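PDB 3FDH: SusD homolog, which probably binds glycans at the cell surface as a lipoprotein of the SusD/RagB outer-membrane family, assisting their uptake. Local coordinates for residues 437-442 against 458-463; 47-52 against 419-424. All blocks are in the same frame, centred on the assembly; numbering follows the deposited sequence.

Interaction 1 (437-442 against 458-463); sequences DFRRMK and SKFPLR
The guanidinium of R439 hands one N-H of NH1 to the carbonyl oxygen of L462, at an NH1–O distance of 2.8 Å and a nearly straight N-H...O angle of 159°. The oxygen lies at the guanidinium edge, close to its plane, whereas NH1 stands tilted by 33° from the carbonyl plane. A bend at chi3 swings NE out of the line of the chain, and CD of R439 also comes within 3.1 Å of the same L462 O. Other groups fix the rotation of this guanidinium: NH2 bonds to the carbonyl of D125, and F126 makes a cation-pi contact with it. An alanine at R439 would probably leave the L462 carbonyl without this donor and open a gap between helix 431-443 and the chain at 461-463.

Beside this bond the contact is apolar. CD2 of F438 meets CZ of F460 at 3.7 Å. The two rings are obliquely inclined, with their planes at 53°. The methylenes of K442 finish the patch: its chain runs alongside F460 the other way, CD lying 3.9 Å from CE2 of that ring, while CE reaches CD2 of L462. At the exposed margin NZ of K442 bonds to a bound tetraethylene glycol, probably from the crystallisation liquor. The irregular chain after helix 456-459 is thus joined to helix 431-443 by one charged donor on a backbone oxygen, with the arginine's positive charge probably stabilised by carbonyl oxygens and the ring of F126, and by aromatic and methylene packing that runs out toward solvent.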
loop_
_atom_site.group_PDB
_atom_site.type_symbol
_atom_site.label_atom_id
_atom_site.label_comp_id
_atom_site.label_asym_id
_atom_site.label_seq_id
_atom_site.Cartn_x
_atom_site.Cartn_y
_atom_site.Cartn_z
ATOM N N ASP A 437 -1.418 1.897 -8.465
ATOM C CA ASP A 437 -2.471 2.583 -9.206
ATOM C C ASP A 437 -1.892 3.628 -10.142
ATOM O O ASP A 437 -2.332 3.813 -11.275
ATOM C CB ASP A 437 -3.446 3.309 -8.273
ATOM C CG ASP A 437 -4.486 2.370 -7.575
ATOM O OD1 ASP A 437 -5.038 1.453 -8.219
ATOM O OD2 ASP A 437 -4.851 2.650 -6.411
ATOM N N PHE A 438 -0.816 4.273 -9.699
ATOM C CA PHE A 438 -0.259 5.404 -10.462
ATOM C C PHE A 438 0.336 4.883 -11.731
ATOM O O PHE A 438 0.141 5.416 -12.834
ATOM C CB PHE A 438 0.850 6.162 -9.661
ATOM C CG PHE A 438 1.311 7.407 -10.354
ATOM C CD1 PHE A 438 0.629 8.589 -10.224
ATOM C CD2 PHE A 438 2.366 7.369 -11.203
ATOM C CE1 PHE A 438 1.016 9.699 -10.919
ATOM C CE2 PHE A 438 2.769 8.471 -11.881
ATOM C CZ PHE A 438 2.095 9.646 -11.751
ATOM N N ARG A 439 1.070 3.810 -11.565
ATOM C CA ARG A 439 1.738 3.197 -12.689
ATOM C C ARG A 439 0.728 2.516 -13.631
ATOM O O ARG A 439 0.908 2.449 -14.845
ATOM C CB ARG A 439 2.788 2.184 -12.227
ATOM C CG ARG A 439 3.977 2.810 -11.555
ATOM C CD ARG A 439 4.971 1.700 -11.201
ATOM N NE ARG A 439 4.444 0.821 -10.168
ATOM C CZ ARG A 439 4.874 -0.397 -9.916
ATOM N NH1 ARG A 439 5.798 -0.911 -10.680
ATOM N NH2 ARG A 439 4.315 -1.101 -8.971
ATOM N N ARG A 440 -0.366 2.048 -13.067
ATOM C CA ARG A 440 -1.386 1.393 -13.892
ATOM C C ARG A 440 -1.992 2.478 -14.754
ATOM O O ARG A 440 -2.207 2.259 -15.951
ATOM C CB ARG A 440 -2.430 0.677 -13.050
ATOM C CG ARG A 440 -3.618 0.182 -13.838
ATOM C CD ARG A 440 -4.517 -0.706 -13.017
ATOM N NE ARG A 440 -5.043 -0.070 -11.828
ATOM C CZ ARG A 440 -6.191 0.620 -11.801
ATOM N NH1 ARG A 440 -6.907 0.796 -12.912
ATOM N NH2 ARG A 440 -6.575 1.172 -10.678
HETATM N N MSE A 441 -2.287 3.630 -14.147
HETATM C CA MSE A 441 -2.818 4.801 -14.903
HETATM C C MSE A 441 -1.873 5.204 -16.027
HETATM O O MSE A 441 -2.304 5.551 -17.134
HETATM C CB MSE A 441 -3.063 5.988 -14.030
HETATM C CG MSE A 441 -4.396 5.794 -13.437
HETATM SE SE MSE A 441 -5.133 7.113 -12.165
HETATM C CE MSE A 441 -4.221 6.704 -10.579
ATOM N N LYS A 442 -0.578 5.181 -15.718
ATOM C CA LYS A 442 0.428 5.456 -16.729
ATOM C C LYS A 442 0.308 4.529 -17.938
ATOM O O LYS A 442 0.321 4.983 -19.093
ATOM C CB LYS A 442 1.852 5.339 -16.187
ATOM C CG LYS A 442 2.318 6.544 -15.502
ATOM C CD LYS A 442 3.822 6.501 -15.125
ATOM C CE LYS A 442 4.755 6.629 -16.295
ATOM N NZ LYS A 442 4.755 7.925 -17.015
ATOM N N SER A 458 13.046 12.256 -16.648
ATOM C CA SER A 458 13.745 11.052 -17.072
ATOM C C SER A 458 13.977 10.033 -15.959
ATOM O O SER A 458 14.433 8.926 -16.232
ATOM C CB SER A 458 15.099 11.415 -17.641
ATOM O OG SER A 458 15.912 11.989 -16.625
ATOM N N LYS A 459 13.620 10.373 -14.727
ATOM C CA LYS A 459 13.869 9.488 -13.597
ATOM C C LYS A 459 12.708 9.146 -12.687
ATOM O O LYS A 459 12.862 9.057 -11.471
ATOM C CB LYS A 459 15.035 9.993 -12.754
ATOM C CG LYS A 459 16.348 9.719 -13.482
ATOM C CD LYS A 459 17.484 10.241 -12.706
ATOM C CE LYS A 459 18.720 9.631 -13.188
ATOM N NZ LYS A 459 19.805 10.182 -12.340
ATOM N N PHE A 460 11.542 8.950 -13.291
ATOM C CA PHE A 460 10.414 8.425 -12.547
ATOM C C PHE A 460 10.534 6.908 -12.521
ATOM O O PHE A 460 10.543 6.276 -13.572
ATOM C CB PHE A 460 9.072 8.773 -13.171
ATOM C CG PHE A 460 7.957 8.189 -12.400
ATOM C CD1 PHE A 460 7.615 8.719 -11.168
ATOM C CD2 PHE A 460 7.316 7.046 -12.841
ATOM C CE1 PHE A 460 6.645 8.135 -10.383
ATOM C CE2 PHE A 460 6.322 6.491 -12.098
ATOM C CZ PHE A 460 5.983 7.023 -10.849
ATOM N N PRO A 461 10.661 6.299 -11.328
ATOM C CA PRO A 461 10.824 4.859 -11.336
ATOM C C PRO A 461 9.569 4.072 -11.636
ATOM O O PRO A 461 8.572 4.142 -10.921
ATOM C CB PRO A 461 11.298 4.544 -9.921
ATOM C CG PRO A 461 10.787 5.673 -9.084
ATOM C CD PRO A 461 10.516 6.845 -9.971
ATOM N N LEU A 462 9.675 3.273 -12.688
ATOM C CA LEU A 462 8.528 2.474 -13.169
ATOM C C LEU A 462 8.417 1.170 -12.416
ATOM O O LEU A 462 7.450 0.420 -12.561
ATOM C CB LEU A 462 8.701 2.154 -14.648
ATOM C CG LEU A 462 8.850 3.362 -15.556
ATOM C CD1 LEU A 462 9.105 2.938 -16.991
ATOM C CD2 LEU A 462 7.624 4.135 -15.543
ATOM N N ARG A 463 9.446 0.928 -11.618
ATOM C CA ARG A 463 9.571 -0.311 -10.838
ATOM C C ARG A 463 10.703 -0.179 -9.851
ATOM O O ARG A 463 11.434 0.817 -9.896
ATOM C CB ARG A 463 9.895 -1.480 -11.789
ATOM C CG ARG A 463 11.201 -1.356 -12.532
ATOM C CD ARG A 463 11.118 -2.081 -13.877
ATOM N NE ARG A 463 11.038 -3.534 -13.750
ATOM C CZ ARG A 463 10.618 -4.364 -14.692
ATOM N NH1 ARG A 463 10.169 -3.907 -15.855
ATOM N NH2 ARG A 463 10.627 -5.666 -14.443
#

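Interaction 2 (47-52 against 419-424); sequences SYIEYE and QKYLAM
CG of Y421 stands anti to its backbone N (chi1 174°) and CG of Y51 anti to its own carbonyl carbon (chi1 -84°), torsions that put each CG on the side from which its ring can lie alongside the other, the two phenols pointing opposite ways. CE1 of Y51 lies over one face of the Y421 ring, offset toward the rim and 3.6 Å from CZ of Y421; the planes are inclined at 37°, so the overlap is oblique. Each hydroxyl then reaches backbone of the partner segment. OH of Y421 donates to the carbonyl oxygen of I49 at 2.6 Å, lying in the carbonyl plane. In the other direction, OH of Y51 donates to the carbonyl oxygen of Y421, a very short bond at 2.5 Å, and is also hydrogen-bonded to T434 of helix 431-443. CB of M424 lies 3.3 Å from OH of Y51. The I49 carbonyl sits where helix 40-48 ends in a Schellman motif, with E50 at positive phi as its C-prime residue. Two buried phenols thus exchange hydrogen bonds with backbone carbonyls near two helix ends, satisfying polar groups inside the protein while their rings pack together.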
loop_
_atom_site.group_PDB
_atom_site.type_symbol
_atom_site.label_atom_id
_atom_site.label_comp_id
_atom_site.label_asym_id
_atom_site.label_seq_id
_atom_site.Cartn_x
_atom_site.Cartn_y
_atom_site.Cartn_z
ATOM N N SER A 47 7.528 8.569 -1.293
ATOM C CA SER A 47 8.296 9.596 -1.972
ATOM C C SER A 47 7.957 9.597 -3.474
ATOM O O SER A 47 7.670 10.608 -4.072
ATOM C CB SER A 47 9.808 9.347 -1.834
ATOM O OG SER A 47 10.537 10.155 -2.723
ATOM N N TYR A 48 7.952 8.427 -4.087
ATOM C CA TYR A 48 7.762 8.390 -5.534
ATOM C C TYR A 48 6.451 9.037 -6.000
ATOM O O TYR A 48 6.443 9.742 -7.018
ATOM C CB TYR A 48 7.933 6.991 -6.099
ATOM C CG TYR A 48 9.247 6.326 -5.830
ATOM C CD1 TYR A 48 10.403 7.062 -5.641
ATOM C CD2 TYR A 48 9.362 4.944 -5.912
ATOM C CE1 TYR A 48 11.611 6.433 -5.478
ATOM C CE2 TYR A 48 10.564 4.315 -5.733
ATOM C CZ TYR A 48 11.702 5.069 -5.544
ATOM O OH TYR A 48 12.949 4.457 -5.402
ATOM N N ILE A 49 5.358 8.816 -5.272
ATOM C CA ILE A 49 4.034 9.376 -5.628
ATOM C C ILE A 49 3.620 10.552 -4.759
ATOM O O ILE A 49 2.465 10.956 -4.670
ATOM C CB ILE A 49 2.924 8.316 -5.841
ATOM C CG1 ILE A 49 2.859 7.290 -4.725
ATOM C CG2 ILE A 49 3.246 7.590 -7.167
ATOM C CD1 ILE A 49 2.488 7.822 -3.410
ATOM N N GLU A 50 4.642 11.065 -4.088
ATOM C CA GLU A 50 4.579 12.364 -3.429
ATOM C C GLU A 50 3.602 12.567 -2.299
ATOM O O GLU A 50 3.072 13.666 -2.087
ATOM C CB GLU A 50 4.478 13.473 -4.487
ATOM C CG GLU A 50 5.676 13.486 -5.467
ATOM C CD GLU A 50 5.666 14.618 -6.464
ATOM O OE1 GLU A 50 4.820 15.523 -6.390
ATOM O OE2 GLU A 50 6.519 14.581 -7.373
ATOM N N TYR A 51 3.420 11.502 -1.536
ATOM C CA TYR A 51 2.661 11.585 -0.256
ATOM C C TYR A 51 3.532 12.255 0.826
ATOM O O TYR A 51 3.057 12.885 1.807
ATOM C CB TYR A 51 2.348 10.196 0.233
ATOM C CG TYR A 51 1.116 9.553 -0.347
ATOM C CD1 TYR A 51 0.075 10.331 -0.896
ATOM C CD2 TYR A 51 0.938 8.164 -0.273
ATOM C CE1 TYR A 51 -1.095 9.731 -1.374
ATOM C CE2 TYR A 51 -0.208 7.563 -0.743
ATOM C CZ TYR A 51 -1.239 8.328 -1.257
ATOM O OH TYR A 51 -2.371 7.686 -1.726
ATOM N N GLU A 52 4.826 12.057 0.621
ATOM C CA GLU A 52 5.905 12.561 1.469
ATOM C C GLU A 52 7.094 12.902 0.657
ATOM O O GLU A 52 7.236 12.436 -0.484
ATOM C CB GLU A 52 6.314 11.541 2.565
ATOM C CG GLU A 52 5.173 11.005 3.451
ATOM C CD GLU A 52 4.498 11.986 4.378
ATOM O OE1 GLU A 52 5.052 13.078 4.641
ATOM O OE2 GLU A 52 3.411 11.620 4.909
ATOM N N GLN A 419 -9.439 11.067 -5.579
ATOM C CA GLN A 419 -9.928 10.783 -4.247
ATOM C C GLN A 419 -9.299 9.523 -3.660
ATOM O O GLN A 419 -8.998 9.473 -2.462
ATOM C CB GLN A 419 -11.487 10.749 -4.181
ATOM C CG GLN A 419 -12.143 12.135 -4.385
ATOM C CD GLN A 419 -11.660 13.195 -3.368
ATOM O OE1 GLN A 419 -11.500 12.910 -2.176
ATOM N NE2 GLN A 419 -11.444 14.418 -3.840
ATOM N N LYS A 420 -9.035 8.523 -4.500
ATOM C CA LYS A 420 -8.425 7.294 -4.028
ATOM C C LYS A 420 -7.048 7.676 -3.535
ATOM O O LYS A 420 -6.614 7.290 -2.474
ATOM C CB LYS A 420 -8.355 6.240 -5.156
ATOM C CG LYS A 420 -7.868 4.895 -4.717
ATOM C CD LYS A 420 -7.874 3.857 -5.822
ATOM C CE LYS A 420 -7.730 2.431 -5.305
ATOM N NZ LYS A 420 -7.280 1.487 -6.439
ATOM N N TYR A 421 -6.354 8.421 -4.377
ATOM C CA TYR A 421 -5.012 8.964 -4.073
ATOM C C TYR A 421 -4.962 9.720 -2.745
ATOM O O TYR A 421 -4.151 9.377 -1.879
ATOM C CB TYR A 421 -4.448 9.792 -5.244
ATOM C CG TYR A 421 -3.142 10.474 -4.910
ATOM C CD1 TYR A 421 -3.140 11.756 -4.367
ATOM C CD2 TYR A 421 -1.917 9.877 -5.179
ATOM C CE1 TYR A 421 -1.973 12.391 -4.005
ATOM C CE2 TYR A 421 -0.733 10.511 -4.834
ATOM C CZ TYR A 421 -0.745 11.765 -4.266
ATOM O OH TYR A 421 0.453 12.421 -3.926
ATOM N N LEU A 422 -5.921 10.626 -2.496
ATOM C CA LEU A 422 -5.936 11.407 -1.259
ATOM C C LEU A 422 -6.285 10.576 -0.021
ATOM O O LEU A 422 -5.750 10.815 1.071
ATOM C CB LEU A 422 -6.917 12.601 -1.374
ATOM C CG LEU A 422 -6.447 13.621 -2.428
ATOM C CD1 LEU A 422 -7.535 14.710 -2.535
ATOM C CD2 LEU A 422 -5.102 14.259 -2.047
ATOM N N ALA A 423 -7.162 9.590 -0.203
ATOM C CA ALA A 423 -7.553 8.678 0.900
ATOM C C ALA A 423 -6.457 7.757 1.400
ATOM O O ALA A 423 -6.405 7.366 2.549
ATOM C CB ALA A 423 -8.735 7.816 0.490
HETATM N N MSE A 424 -5.580 7.421 0.482
HETATM C CA MSE A 424 -4.536 6.391 0.678
HETATM C C MSE A 424 -3.180 6.937 1.174
HETATM O O MSE A 424 -2.211 6.233 1.414
HETATM C CB MSE A 424 -4.522 5.466 -0.533
HETATM C CG MSE A 424 -5.757 4.673 -0.617
HETATM SE SE MSE A 424 -5.928 3.389 -2.031
HETATM C CE MSE A 424 -4.674 2.004 -1.465
#

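How the interactions relate
Interaction 2 is wholly buried, its centre about 10 Å from the centre of the chain, whereas interaction 1, whose centre lies about 15 Å from it, is only partly buried. Helices 412-423 and 431-443, consecutive in the chain, each supply one side of a contact and are tied directly by a salt bridge from K420 NZ to D437 OD2 (2.7 Å). The other two segments also meet, P461 packing on Y48, and F438 touches I49, making the two contacts neighbours in one packed region. Both spend side-chain donors on backbone oxygens, neutral phenols in interaction 2 and a buried arginine in interaction 1, where the lysine end alone is exposed to solvent.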